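Side-chain contacts in branched-chain phosphotransacylase (Enterococcus faecalis, PDB 1YCO), which probably transfers branched-chain acyl groups between coenzyme A and phosphate: residues V49-S52 with A56-Q59; L154-A157 with K163-S166; L191-S196 with K203-P208. One frame throughout, in Å; residues are numbered along the deposited sequence.

Interaction 1 stands apart from the other two, its centre about 45 and 50 Å from theirs on the opposite side of the chain's centre. It ties the edge strand of the five-stranded parallel sheet to the helix that follows, and its chemistry is apolar. Interactions 2 and 3 lie at the ends of neighbouring strands 150-154 and 184-189 of the six-stranded mixed sheet, and they touch through Leu154 CD2 and Leu191 N, 3.5 Å apart. Both reach the second subunit. Interaction 2, the more buried, turns on a serine-serine hydrogen bond, whereas interaction 3 is partly buried, rests on a leucine against a tyrosine and has a phosphate at one side.

Interaction 1. Residues V49-S52 with A56-Q59; sequences VHCS and AVAQ
Cys51 and Val57 carry this contact, in which the residue just after strand 47-50 meets the first turn of helix 54-66. The interactions are apolar. Cys51 CB lies 3.7 Å from Val57 CG2, and the same carbon stands 4.1 Å from Ala56 CB, so one methylene faces two successive helix residues. Val57 offers the branch beside its backbone N, CG2, while CG1 sits anti to that N (chi1 -179°). The thiol sulfur approaches the helix backbone as well: Cys51 SG is 3.9 Å from Val57 CA.

The second kind of contact is a methyl against the main chain. Ala56 CB comes within 4.2 Å of Ser52 N, at the more open margin where the chain turns toward the helix; the Ser52 side chain itself is exposed.

Beyond the pair, Phe34 of the adjacent strand 29-35 touches both Cys51 and Val57, so the pair also packs on the sheet. Val57 also packs on Thr36.

With only three residues between the segments, the contact forms at a tight strand-to-helix turn, where the chain leaves an edge strand and doubles back over the sheet, as in the beta-alpha units of parallel alpha/beta folds.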
# COMPACT_ATOMS: atom_id res chain seq x y z
N VAL A 49 8.64 -37.97 -8.40
CA VAL A 49 9.05 -38.77 -7.25
C VAL A 49 7.91 -38.81 -6.22
O VAL A 49 7.62 -37.81 -5.57
CB VAL A 49 10.32 -38.21 -6.55
CG1 VAL A 49 10.70 -39.12 -5.39
CG2 VAL A 49 11.47 -38.10 -7.53
N HIS A 50 7.27 -39.97 -6.07
CA HIS A 50 6.17 -40.13 -5.12
C HIS A 50 6.66 -40.12 -3.67
O HIS A 50 7.81 -40.47 -3.39
CB HIS A 50 5.42 -41.43 -5.38
CG HIS A 50 4.15 -41.56 -4.59
ND1 HIS A 50 3.82 -42.71 -3.91
CD2 HIS A 50 3.13 -40.69 -4.40
CE1 HIS A 50 2.64 -42.54 -3.33
NE2 HIS A 50 2.20 -41.33 -3.61
N CYS A 51 5.77 -39.71 -2.77
CA CYS A 51 6.08 -39.64 -1.33
C CYS A 51 4.87 -40.09 -0.49
O CYS A 51 3.73 -39.96 -0.92
CB CYS A 51 6.47 -38.21 -0.95
SG CYS A 51 7.83 -37.51 -1.95
N SER A 52 5.14 -40.59 0.71
CA SER A 52 4.09 -41.07 1.63
C SER A 52 3.07 -40.02 2.06
O SER A 52 1.85 -40.25 2.00
CB SER A 52 4.71 -41.65 2.90
OG SER A 52 5.59 -42.72 2.60
N ALA A 56 6.71 -35.81 4.26
CA ALA A 56 7.73 -36.51 3.49
C ALA A 56 8.11 -35.69 2.25
O ALA A 56 9.30 -35.49 1.98
CB ALA A 56 7.22 -37.89 3.08
N VAL A 57 7.10 -35.21 1.53
CA VAL A 57 7.27 -34.40 0.32
C VAL A 57 8.20 -33.22 0.60
O VAL A 57 9.17 -32.98 -0.12
CB VAL A 57 5.91 -33.81 -0.18
CG1 VAL A 57 6.13 -32.99 -1.45
CG2 VAL A 57 4.91 -34.92 -0.44
N ALA A 58 7.87 -32.49 1.66
CA ALA A 58 8.65 -31.33 2.08
C ALA A 58 10.06 -31.73 2.46
O ALA A 58 11.03 -31.13 1.99
CB ALA A 58 7.96 -30.64 3.26
N GLN A 59 10.19 -32.75 3.31
CA GLN A 59 11.51 -33.17 3.74
C GLN A 59 12.41 -33.55 2.57
O GLN A 59 13.59 -33.20 2.56
CB GLN A 59 11.41 -34.34 4.72
CG GLN A 59 12.73 -34.66 5.43
CD GLN A 59 13.62 -35.60 4.64
OE1 GLN A 59 14.83 -35.68 4.87
NE2 GLN A 59 13.03 -36.34 3.70

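Interaction 2. Residues L154-A157 with K163-S166; sequences LSAA and KMPS
Ser155 and Ser166 meet hydroxyl to hydroxyl, with Ser155 OG donating to Ser166 OG across 2.8 Å. Each CB points toward the opposite segment. Ser155 holds its oxygen anti to the backbone N (chi1 -175°), which carries it out to the start of the helix. Ser166 turns its own oxygen between its backbone N and carbonyl carbon (chi1 65°), back toward the loop.

Beside this polar pair lies the Met164 side chain, its end folded over by the bends at chi2 and chi3. Met164 SD lies 3.7 Å from Ala156 CB. The methyl, Met164 CE, is 3.5 Å from the same Ala156 CB and reaches on to Ala157, 3.6 Å from its N. Met164 is the N-cap residue of helix 165-177. The contact joins the end of strand 150-154 to the start of that helix across the ten-residue loop 155-164, one beta-alpha connection of the mixed sheet.

Farther out, backbone bonds tie Leu154 to Val217 and Ser155 to Leu189, fixing the strand end between its neighbours. The second subunit also reaches the site: its Asp222 accepts a hydrogen bond from Ser166 OG and a weak one from Ala156 N, and its Ile221 packs on Met164.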
# COMPACT_ATOMS: atom_id res chain seq x y z
N LEU A 154 10.77 3.74 3.44
CA LEU A 154 9.44 4.33 3.29
C LEU A 154 8.67 4.66 4.54
O LEU A 154 8.66 3.90 5.50
CB LEU A 154 8.57 3.42 2.44
CG LEU A 154 8.83 3.37 0.95
CD1 LEU A 154 7.80 2.42 0.33
CD2 LEU A 154 8.70 4.76 0.34
N SER A 155 8.01 5.81 4.50
CA SER A 155 7.17 6.27 5.60
C SER A 155 6.10 7.20 5.02
O SER A 155 6.25 7.69 3.90
CB SER A 155 8.00 7.00 6.65
OG SER A 155 7.21 7.35 7.77
N ALA A 156 5.03 7.44 5.77
CA ALA A 156 3.93 8.29 5.31
C ALA A 156 4.36 9.73 5.03
O ALA A 156 4.00 10.31 3.99
CB ALA A 156 2.80 8.28 6.33
N ALA A 157 5.11 10.32 5.94
CA ALA A 157 5.58 11.70 5.77
C ALA A 157 7.01 11.73 5.22
O ALA A 157 7.78 10.78 5.39
CB ALA A 157 5.50 12.45 7.11
N LYS A 163 5.82 11.46 15.84
CA LYS A 163 4.62 10.81 16.30
C LYS A 163 4.37 9.55 15.47
O LYS A 163 3.48 8.75 15.76
CB LYS A 163 3.44 11.77 16.18
CG LYS A 163 2.25 11.43 17.06
CD LYS A 163 1.07 12.31 16.72
CE LYS A 163 1.38 13.79 16.92
NZ LYS A 163 0.18 14.61 16.58
N MET A 164 5.18 9.38 14.43
CA MET A 164 5.04 8.24 13.53
C MET A 164 6.18 7.24 13.70
O MET A 164 7.34 7.56 13.47
CB MET A 164 4.96 8.74 12.09
CG MET A 164 4.54 7.70 11.05
SD MET A 164 3.19 8.29 10.03
CE MET A 164 3.91 9.71 9.27
N PRO A 165 5.85 6.00 14.14
CA PRO A 165 6.79 4.90 14.37
C PRO A 165 7.67 4.61 13.14
O PRO A 165 8.88 4.43 13.27
CB PRO A 165 5.87 3.74 14.71
CG PRO A 165 4.73 4.44 15.41
CD PRO A 165 4.48 5.61 14.53
N SER A 166 7.07 4.55 11.95
CA SER A 166 7.85 4.29 10.74
C SER A 166 8.80 5.44 10.44
O SER A 166 9.89 5.24 9.89
CB SER A 166 6.93 4.06 9.54
OG SER A 166 6.22 5.24 9.23

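Interaction 3. Residues L191-S196 with K203-P208. With PO4 (phosphate ion), chain C.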
# COMPACT_ATOMS: atom_id res chain seq x y z
N LEU A 191 6.57 7.32 -0.79
CA LEU A 191 6.58 6.53 -2.03
C LEU A 191 6.81 7.37 -3.29
O LEU A 191 7.62 7.00 -4.14
CB LEU A 191 5.26 5.75 -2.16
CG LEU A 191 5.07 4.82 -3.36
CD1 LEU A 191 5.94 3.59 -3.20
CD2 LEU A 191 3.60 4.41 -3.49
N ASP A 192 6.09 8.47 -3.44
CA ASP A 192 6.28 9.29 -4.65
C ASP A 192 7.69 9.89 -4.70
O ASP A 192 8.34 9.86 -5.75
CB ASP A 192 5.23 10.40 -4.71
CG ASP A 192 5.17 11.19 -3.44
OD1 ASP A 192 5.85 10.78 -2.48
OD2 ASP A 192 4.45 12.21 -3.39
N LEU A 193 8.17 10.45 -3.59
CA LEU A 193 9.52 11.02 -3.58
C LEU A 193 10.59 9.94 -3.79
O LEU A 193 11.72 10.23 -4.20
CB LEU A 193 9.80 11.78 -2.28
CG LEU A 193 9.00 13.11 -2.16
CD1 LEU A 193 9.11 13.68 -0.76
CD2 LEU A 193 9.53 14.09 -3.20
N ALA A 194 10.22 8.69 -3.55
CA ALA A 194 11.15 7.59 -3.72
C ALA A 194 11.20 7.02 -5.15
O ALA A 194 12.27 6.60 -5.62
CB ALA A 194 10.82 6.48 -2.74
N THR A 195 10.06 7.04 -5.83
CA THR A 195 9.94 6.46 -7.17
C THR A 195 9.57 7.39 -8.33
O THR A 195 9.57 6.95 -9.47
CB THR A 195 8.89 5.36 -7.15
OG1 THR A 195 7.64 5.94 -6.74
CG2 THR A 195 9.26 4.25 -6.15
N SER A 196 9.26 8.65 -8.04
CA SER A 196 8.86 9.58 -9.09
C SER A 196 9.71 10.84 -9.18
O SER A 196 9.52 11.78 -8.40
CB SER A 196 7.39 9.98 -8.90
OG SER A 196 7.00 10.94 -9.86
N LYS A 203 7.78 18.89 -6.04
CA LYS A 203 7.87 19.42 -4.68
C LYS A 203 9.22 20.04 -4.40
O LYS A 203 9.50 20.46 -3.28
CB LYS A 203 7.59 18.31 -3.66
CG LYS A 203 6.17 17.78 -3.68
CD LYS A 203 5.96 16.70 -2.63
CE LYS A 203 6.05 17.24 -1.19
NZ LYS A 203 7.44 17.61 -0.74
N ARG A 204 10.06 20.11 -5.43
CA ARG A 204 11.40 20.69 -5.31
C ARG A 204 12.17 20.07 -4.15
O ARG A 204 12.92 20.77 -3.46
CB ARG A 204 11.30 22.20 -5.10
CG ARG A 204 10.64 22.94 -6.23
CD ARG A 204 10.48 24.40 -5.87
NE ARG A 204 9.94 25.19 -6.97
CZ ARG A 204 9.61 26.47 -6.86
NH1 ARG A 204 9.77 27.10 -5.71
NH2 ARG A 204 9.13 27.11 -7.91
N TYR A 205 11.98 18.78 -3.93
CA TYR A 205 12.66 18.07 -2.86
C TYR A 205 14.12 17.85 -3.24
O TYR A 205 14.47 17.80 -4.42
CB TYR A 205 11.97 16.71 -2.62
CG TYR A 205 12.70 15.82 -1.65
CD1 TYR A 205 12.54 15.97 -0.27
CD2 TYR A 205 13.61 14.86 -2.10
CE1 TYR A 205 13.28 15.19 0.63
CE2 TYR A 205 14.35 14.09 -1.21
CZ TYR A 205 14.18 14.26 0.16
OH TYR A 205 14.96 13.54 1.04
N SER A 206 14.97 17.74 -2.22
CA SER A 206 16.39 17.50 -2.42
C SER A 206 16.85 16.53 -1.33
O SER A 206 16.57 16.74 -0.15
CB SER A 206 17.17 18.82 -2.32
OG SER A 206 18.53 18.66 -2.71
N GLY A 207 17.54 15.47 -1.72
CA GLY A 207 18.01 14.48 -0.75
C GLY A 207 18.88 13.45 -1.43
O GLY A 207 19.10 13.54 -2.64
N PRO A 208 19.42 12.45 -0.69
CA PRO A 208 20.28 11.40 -1.25
C PRO A 208 19.55 10.56 -2.29
O PRO A 208 20.17 10.00 -3.20
CB PRO A 208 20.66 10.57 -0.03
CG PRO A 208 20.60 11.55 1.09
CD PRO A 208 19.34 12.33 0.77
P PO4 C . 8.58 10.39 -13.41
O1 PO4 C . 9.01 11.30 -12.31
O2 PO4 C . 7.69 9.30 -12.84
O3 PO4 C . 7.78 11.19 -14.43
O4 PO4 C . 9.80 9.78 -14.06
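Leu193 and Tyr205 make the apolar contact, their side chains crossing at a slant. Leu193 CD2 rests 3.6 Å from Tyr205 CB and 3.9 Å from Tyr205 CG, at the root of the ring; the other methyl, CD1, lies 4.2 Å from Tyr205 CD1. Tyr205 sends its ring out anti to the backbone N (chi1 173°), where Phe186 and Leu189 of strand 184-189 also touch it. Lys203 adds a looser approach, NZ standing 4.3 Å from Leu193 CD1; the same amine forms a long, weak ion pair with Glu158.

The contact brackets two consecutive short helices, 191-195 and 197-202, and Arg204 closes the latter with a Schellman motif, its positive phi (52°) turning the chain so that Tyr205 comes back against Leu193.

Hydrogen bonds shape the short helix itself. Thr195 OG1 donates to Leu191 O across 2.8 Å, from above the carbonyl plane, and that oxygen also accepts from Thr195 N. Asp192 OD1 is met by Leu193 N, again from above the carboxylate plane, in a bent hydrogen bond (N-H...O angle 133°), and Ser190 OG binds the same oxygen. The other oxygen, OD2, makes a long, weak ion pair with Lys229 of the second subunit.

At the N-cap of helix 197-202, Ser196 OG is hydrogen-bonded to Ala199 N and donates to a phosphate ion, probably from the crystallisation liquor, with OG 3.2 Å from its O1.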